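Local coordinates for endo-1,4-beta-xylanase (Bacteroides thetaiotaomicron VPI-5482, PDB 3KST), which probably hydrolyses O-glycosidic bonds in xylan-type polysaccharides and carries a bound calcium ion, at residues A[48-53]-A[93-98]; A[173-178]-A[187-192]. One frame throughout, in Å; residues are numbered along the deposited sequence.

Overall arrangement
Both contacts join neighbouring blades of the five-bladed beta-propeller of family 43 glycosyl hydrolases, and they lie on opposite sides of the chain's centre, with their own centres about 23 Å apart. Interaction 1 (48-53 with 93-98) is buried and carried by side chains: one phenylalanine of strand 49-55 packs on a leucine and a tyrosine of strand 92-99. Interaction 2 (173-178 with 187-192) is only partly buried. There small alanine methyls meet backbone atoms, and two lysines share an aspartate. Each reaches toward the predicted catalytic centre by a different route: S98 of interaction 1 bonds D130 through its side chain, while interaction 2 contains E190, the predicted proton donor.

Interaction 1 of 2, residues A[48-53]-A[93-98]; sequences EGFACF and FYLFYS
At the seam between two successive propeller blades, the ring of F50 on strand 49-55 packs against L95 and Y97 of strand 92-99. The strand segments run at 136° to each other, their axes 9.5 Å apart at the closest, so the F50 side chain has to span the gap. F50 does most of the touching through CD2, CE2 and CZ: CE2 lies 3.4 Å from Y97 CB, a tight contact, while CD2 meets the L95 methyl CD2 at 4.0 Å. With CG set between the backbone N and the carbonyl carbon (chi1 61°), Y97 brings its own ring beside that of F50. The two planes stand at 73° with centroids 5.6 Å apart, an oblique pairing. At the ring edge of F50, CZ points near S98 O at 4.1 Å. P82 and L68 pack round the same cluster. Shortened to an alanine, F50 would no longer reach across, and a gap would probably open beside Y97 CB and L95 CD2. The polar ends look elsewhere: Y97 OH bonds S73 OG, and S98 OG accepts the backbone N-H of D130, a residue predicted to modulate the pKa of the likewise predicted catalytic glutamate. The interface itself is therefore held by apolar packing and shape.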
loop_
_atom_site.group_PDB
_atom_site.type_symbol
_atom_site.label_atom_id
_atom_site.label_comp_id
_atom_site.label_asym_id
_atom_site.label_seq_id
_atom_site.Cartn_x
_atom_site.Cartn_y
_atom_site.Cartn_z
ATOM N N GLU A 48 -5.184 -18.604 3.638
ATOM C CA GLU A 48 -4.578 -17.664 2.681
ATOM C C GLU A 48 -5.594 -16.558 2.337
ATOM O O GLU A 48 -6.816 -16.798 2.284
ATOM C CB GLU A 48 -4.143 -18.398 1.386
ATOM C CG GLU A 48 -3.040 -19.471 1.538
ATOM C CD GLU A 48 -1.612 -18.937 1.578
ATOM O OE1 GLU A 48 -1.329 -17.856 1.031
ATOM O OE2 GLU A 48 -0.731 -19.635 2.131
ATOM N N GLY A 49 -5.079 -15.350 2.124
ATOM C CA GLY A 49 -5.881 -14.194 1.769
ATOM C C GLY A 49 -5.546 -12.968 2.595
ATOM O O GLY A 49 -4.378 -12.673 2.794
ATOM N N PHE A 50 -6.570 -12.215 3.005
ATOM C CA PHE A 50 -6.346 -10.986 3.763
ATOM C C PHE A 50 -7.291 -10.868 4.927
ATOM O O PHE A 50 -8.481 -11.226 4.813
ATOM C CB PHE A 50 -6.444 -9.713 2.895
ATOM C CG PHE A 50 -5.584 -9.764 1.667
ATOM C CD1 PHE A 50 -4.191 -9.730 1.770
ATOM C CD2 PHE A 50 -6.155 -9.903 0.408
ATOM C CE1 PHE A 50 -3.381 -9.823 0.663
ATOM C CE2 PHE A 50 -5.345 -9.989 -0.722
ATOM C CZ PHE A 50 -3.946 -9.932 -0.587
ATOM N N ALA A 51 -6.751 -10.367 6.033
ATOM C CA ALA A 51 -7.553 -10.025 7.201
ATOM C C ALA A 51 -7.999 -8.579 7.069
ATOM O O ALA A 51 -7.494 -7.819 6.235
ATOM C CB ALA A 51 -6.731 -10.195 8.493
ATOM N N CYS A 52 -8.954 -8.217 7.918
ATOM C CA CYS A 52 -9.437 -6.848 8.095
ATOM C C CYS A 52 -9.308 -6.526 9.582
ATOM O O CYS A 52 -9.738 -7.313 10.398
ATOM C CB CYS A 52 -10.900 -6.676 7.700
ATOM S SG CYS A 52 -11.521 -5.011 8.055
ATOM N N PHE A 53 -8.676 -5.406 9.902
ATOM C CA PHE A 53 -8.627 -4.888 11.286
ATOM C C PHE A 53 -9.325 -3.540 11.292
ATOM O O PHE A 53 -9.189 -2.790 10.322
ATOM C CB PHE A 53 -7.184 -4.699 11.761
ATOM C CG PHE A 53 -6.369 -5.951 11.734
ATOM C CD1 PHE A 53 -5.724 -6.332 10.566
ATOM C CD2 PHE A 53 -6.222 -6.737 12.874
ATOM C CE1 PHE A 53 -4.941 -7.509 10.519
ATOM C CE2 PHE A 53 -5.455 -7.903 12.861
ATOM C CZ PHE A 53 -4.801 -8.301 11.664
ATOM N N PHE A 93 -17.223 -1.484 -2.351
ATOM C CA PHE A 93 -15.803 -1.559 -1.969
ATOM C C PHE A 93 -15.013 -2.415 -2.973
ATOM O O PHE A 93 -15.473 -3.474 -3.400
ATOM C CB PHE A 93 -15.648 -2.099 -0.541
ATOM C CG PHE A 93 -16.335 -1.246 0.481
ATOM C CD1 PHE A 93 -17.699 -1.415 0.739
ATOM C CD2 PHE A 93 -15.635 -0.239 1.151
ATOM C CE1 PHE A 93 -18.351 -0.616 1.665
ATOM C CE2 PHE A 93 -16.297 0.581 2.074
ATOM C CZ PHE A 93 -17.650 0.383 2.329
ATOM N N TYR A 94 -13.818 -1.954 -3.346
ATOM C CA TYR A 94 -12.915 -2.673 -4.242
ATOM C C TYR A 94 -11.608 -2.982 -3.511
ATOM O O TYR A 94 -11.024 -2.082 -2.901
ATOM C CB TYR A 94 -12.645 -1.847 -5.513
ATOM C CG TYR A 94 -13.817 -1.867 -6.500
ATOM C CD1 TYR A 94 -15.067 -1.327 -6.156
ATOM C CD2 TYR A 94 -13.695 -2.454 -7.771
ATOM C CE1 TYR A 94 -16.148 -1.372 -7.049
ATOM C CE2 TYR A 94 -14.780 -2.471 -8.683
ATOM C CZ TYR A 94 -15.997 -1.911 -8.303
ATOM O OH TYR A 94 -17.092 -1.919 -9.124
ATOM N N LEU A 95 -11.212 -4.261 -3.524
ATOM C CA LEU A 95 -9.950 -4.734 -2.982
ATOM C C LEU A 95 -9.014 -5.064 -4.158
ATOM O O LEU A 95 -9.304 -5.964 -4.941
ATOM C CB LEU A 95 -10.161 -5.996 -2.126
ATOM C CG LEU A 95 -8.963 -6.866 -1.737
ATOM C CD1 LEU A 95 -7.999 -6.016 -0.964
ATOM C CD2 LEU A 95 -9.419 -8.150 -1.007
ATOM N N PHE A 96 -7.898 -4.343 -4.248
ATOM C CA PHE A 96 -6.874 -4.560 -5.263
ATOM C C PHE A 96 -5.708 -5.253 -4.556
ATOM O O PHE A 96 -5.298 -4.839 -3.483
ATOM C CB PHE A 96 -6.448 -3.245 -5.896
ATOM C CG PHE A 96 -7.403 -2.766 -6.933
ATOM C CD1 PHE A 96 -8.596 -2.130 -6.578
ATOM C CD2 PHE A 96 -7.163 -3.034 -8.274
ATOM C CE1 PHE A 96 -9.500 -1.724 -7.593
ATOM C CE2 PHE A 96 -8.051 -2.628 -9.253
ATOM C CZ PHE A 96 -9.208 -1.979 -8.917
ATOM N N TYR A 97 -5.160 -6.291 -5.166
ATOM C CA TYR A 97 -4.153 -7.112 -4.477
ATOM C C TYR A 97 -3.312 -7.937 -5.431
ATOM O O TYR A 97 -3.570 -7.940 -6.627
ATOM C CB TYR A 97 -4.875 -8.035 -3.499
ATOM C CG TYR A 97 -5.852 -9.012 -4.128
ATOM C CD1 TYR A 97 -7.147 -8.608 -4.520
ATOM C CD2 TYR A 97 -5.499 -10.344 -4.327
ATOM C CE1 TYR A 97 -8.075 -9.523 -5.108
ATOM C CE2 TYR A 97 -6.427 -11.293 -4.900
ATOM C CZ TYR A 97 -7.713 -10.860 -5.283
ATOM O OH TYR A 97 -8.608 -11.757 -5.839
ATOM N N SER A 98 -2.301 -8.613 -4.878
ATOM C CA SER A 98 -1.461 -9.524 -5.604
ATOM C C SER A 98 -1.752 -10.925 -5.125
ATOM O O SER A 98 -2.077 -11.130 -3.984
ATOM C CB SER A 98 -0.001 -9.190 -5.372
ATOM O OG SER A 98 0.255 -7.848 -5.735
#

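Interaction 2 of 2, residues A[173-178]-A[187-192]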
loop_
_atom_site.group_PDB
_atom_site.type_symbol
_atom_site.label_atom_id
_atom_site.label_comp_id
_atom_site.label_asym_id
_atom_site.label_seq_id
_atom_site.Cartn_x
_atom_site.Cartn_y
_atom_site.Cartn_z
ATOM N N GLN A 173 6.131 3.972 -17.824
ATOM C CA GLN A 173 7.112 3.641 -16.805
ATOM C C GLN A 173 7.310 4.821 -15.845
ATOM O O GLN A 173 7.645 5.945 -16.279
ATOM C CB GLN A 173 8.439 3.225 -17.442
ATOM C CG GLN A 173 9.509 2.962 -16.385
ATOM C CD GLN A 173 10.761 2.449 -16.988
ATOM O OE1 GLN A 173 10.769 1.385 -17.586
ATOM N NE2 GLN A 173 11.863 3.177 -16.782
ATOM N N CYS A 174 7.182 4.547 -14.538
ATOM C CA CYS A 174 7.256 5.594 -13.509
ATOM C C CYS A 174 8.619 5.708 -12.786
ATOM O O CYS A 174 9.289 6.728 -12.898
ATOM C CB CYS A 174 6.147 5.437 -12.443
ATOM S SG CYS A 174 4.448 5.239 -13.109
ATOM N N ILE A 175 8.986 4.667 -12.034
ATOM C CA ILE A 175 10.155 4.696 -11.151
ATOM C C ILE A 175 10.929 3.362 -11.113
ATOM O O ILE A 175 10.330 2.298 -11.004
ATOM C CB ILE A 175 9.697 4.998 -9.677
ATOM C CG1 ILE A 175 8.962 6.349 -9.525
ATOM C CG2 ILE A 175 10.869 4.929 -8.717
ATOM C CD1 ILE A 175 9.795 7.511 -9.864
ATOM N N LYS A 176 12.251 3.437 -11.278
ATOM C CA LYS A 176 13.142 2.292 -11.066
ATOM C C LYS A 176 14.218 2.668 -10.035
ATOM O O LYS A 176 14.429 3.857 -9.768
ATOM C CB LYS A 176 13.681 1.713 -12.380
ATOM C CG LYS A 176 14.512 2.553 -13.281
ATOM C CD LYS A 176 14.623 1.794 -14.608
ATOM C CE LYS A 176 15.862 2.052 -15.375
ATOM N NZ LYS A 176 15.668 1.435 -16.734
ATOM N N ALA A 177 14.827 1.648 -9.425
ATOM C CA ALA A 177 15.889 1.834 -8.402
ATOM C C ALA A 177 17.145 2.359 -9.119
ATOM O O ALA A 177 17.691 1.669 -10.003
ATOM C CB ALA A 177 16.140 0.544 -7.681
ATOM N N GLU A 178 17.574 3.588 -8.776
ATOM C CA GLU A 178 18.648 4.319 -9.483
ATOM C C GLU A 178 19.762 4.934 -8.623
ATOM O O GLU A 178 20.939 4.859 -8.958
ATOM C CB GLU A 178 17.952 5.468 -10.210
ATOM C CG GLU A 178 16.873 5.046 -11.207
ATOM C CD GLU A 178 17.219 5.330 -12.621
ATOM O OE1 GLU A 178 17.513 4.359 -13.328
ATOM O OE2 GLU A 178 17.208 6.520 -13.011
ATOM N N LYS A 187 17.526 -4.582 -7.015
ATOM C CA LYS A 187 17.122 -3.426 -7.831
ATOM C C LYS A 187 15.600 -3.439 -7.725
ATOM O O LYS A 187 14.929 -4.164 -8.454
ATOM C CB LYS A 187 17.625 -3.591 -9.260
ATOM C CG LYS A 187 17.385 -2.372 -10.097
ATOM C CD LYS A 187 17.961 -2.489 -11.498
ATOM C CE LYS A 187 17.789 -1.187 -12.241
ATOM N NZ LYS A 187 18.484 -1.103 -13.546
ATOM N N VAL A 188 15.076 -2.652 -6.779
ATOM C CA VAL A 188 13.659 -2.682 -6.408
ATOM C C VAL A 188 13.062 -1.312 -6.107
ATOM O O VAL A 188 13.600 -0.605 -5.267
ATOM C CB VAL A 188 13.466 -3.547 -5.109
ATOM C CG1 VAL A 188 11.994 -3.509 -4.586
ATOM C CG2 VAL A 188 13.924 -5.001 -5.328
ATOM N N ALA A 189 11.993 -0.956 -6.820
ATOM C CA ALA A 189 11.168 0.225 -6.580
ATOM C C ALA A 189 9.768 -0.418 -6.572
ATOM O O ALA A 189 9.406 -1.171 -7.503
ATOM C CB ALA A 189 11.304 1.227 -7.688
ATOM N N GLU A 190 9.006 -0.201 -5.513
ATOM C CA GLU A 190 7.726 -0.902 -5.342
ATOM C C GLU A 190 6.837 -0.216 -4.319
ATOM O O GLU A 190 7.166 0.887 -3.841
ATOM C CB GLU A 190 7.990 -2.366 -4.931
ATOM C CG GLU A 190 8.631 -2.547 -3.538
ATOM C CD GLU A 190 8.936 -4.014 -3.172
ATOM O OE1 GLU A 190 8.973 -4.890 -4.068
ATOM O OE2 GLU A 190 9.145 -4.272 -1.966
ATOM N N GLY A 191 5.714 -0.876 -3.996
ATOM C CA GLY A 191 4.741 -0.378 -3.046
ATOM C C GLY A 191 4.300 1.050 -3.330
ATOM O O GLY A 191 4.371 1.882 -2.436
ATOM N N PRO A 192 3.886 1.356 -4.580
ATOM C CA PRO A 192 3.418 2.704 -4.903
ATOM C C PRO A 192 2.174 3.202 -4.131
ATOM O O PRO A 192 1.311 2.422 -3.715
ATOM C CB PRO A 192 3.081 2.590 -6.409
ATOM C CG PRO A 192 2.679 1.217 -6.574
ATOM C CD PRO A 192 3.627 0.437 -5.707
#
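The carboxylate of D150, in the turn before strand 152-158, is gripped by two lysines, one from each segment, K187 NZ forming a salt bridge to OD1 and K176 NZ one to OD2, which ties together adjacent blades of the beta-propeller where outer strand 172-175 passes the start of strand 189-197. Gathered round this anion, the two NZ atoms come within 5.0 Å of each other. K187 gets there as a fully extended chain, CG anti to the backbone N (chi1 -173°), which carries it past A177; its CE lies 3.6 Å from A177 O. The loop after strand 172-175 comes close to strand 189-197, the CA atoms of A177 and A189 being 5.3 Å apart. The A177 methyl rests on the backbone of 187-192, with CB 3.5 Å from V188 N. Earlier in 173-178, a classic beta bulge sets C174 and I175 together opposite I154 of strand 152-158. Next to A189, E190, the predicted proton donor, has its CB directed away from 173-178, and its carboxylate bonds N152 ND2 and Y215 OH. On the seam side, A189 CB sits 3.6 Å from I175 O and 3.9 Å from the I175 methyl CG2.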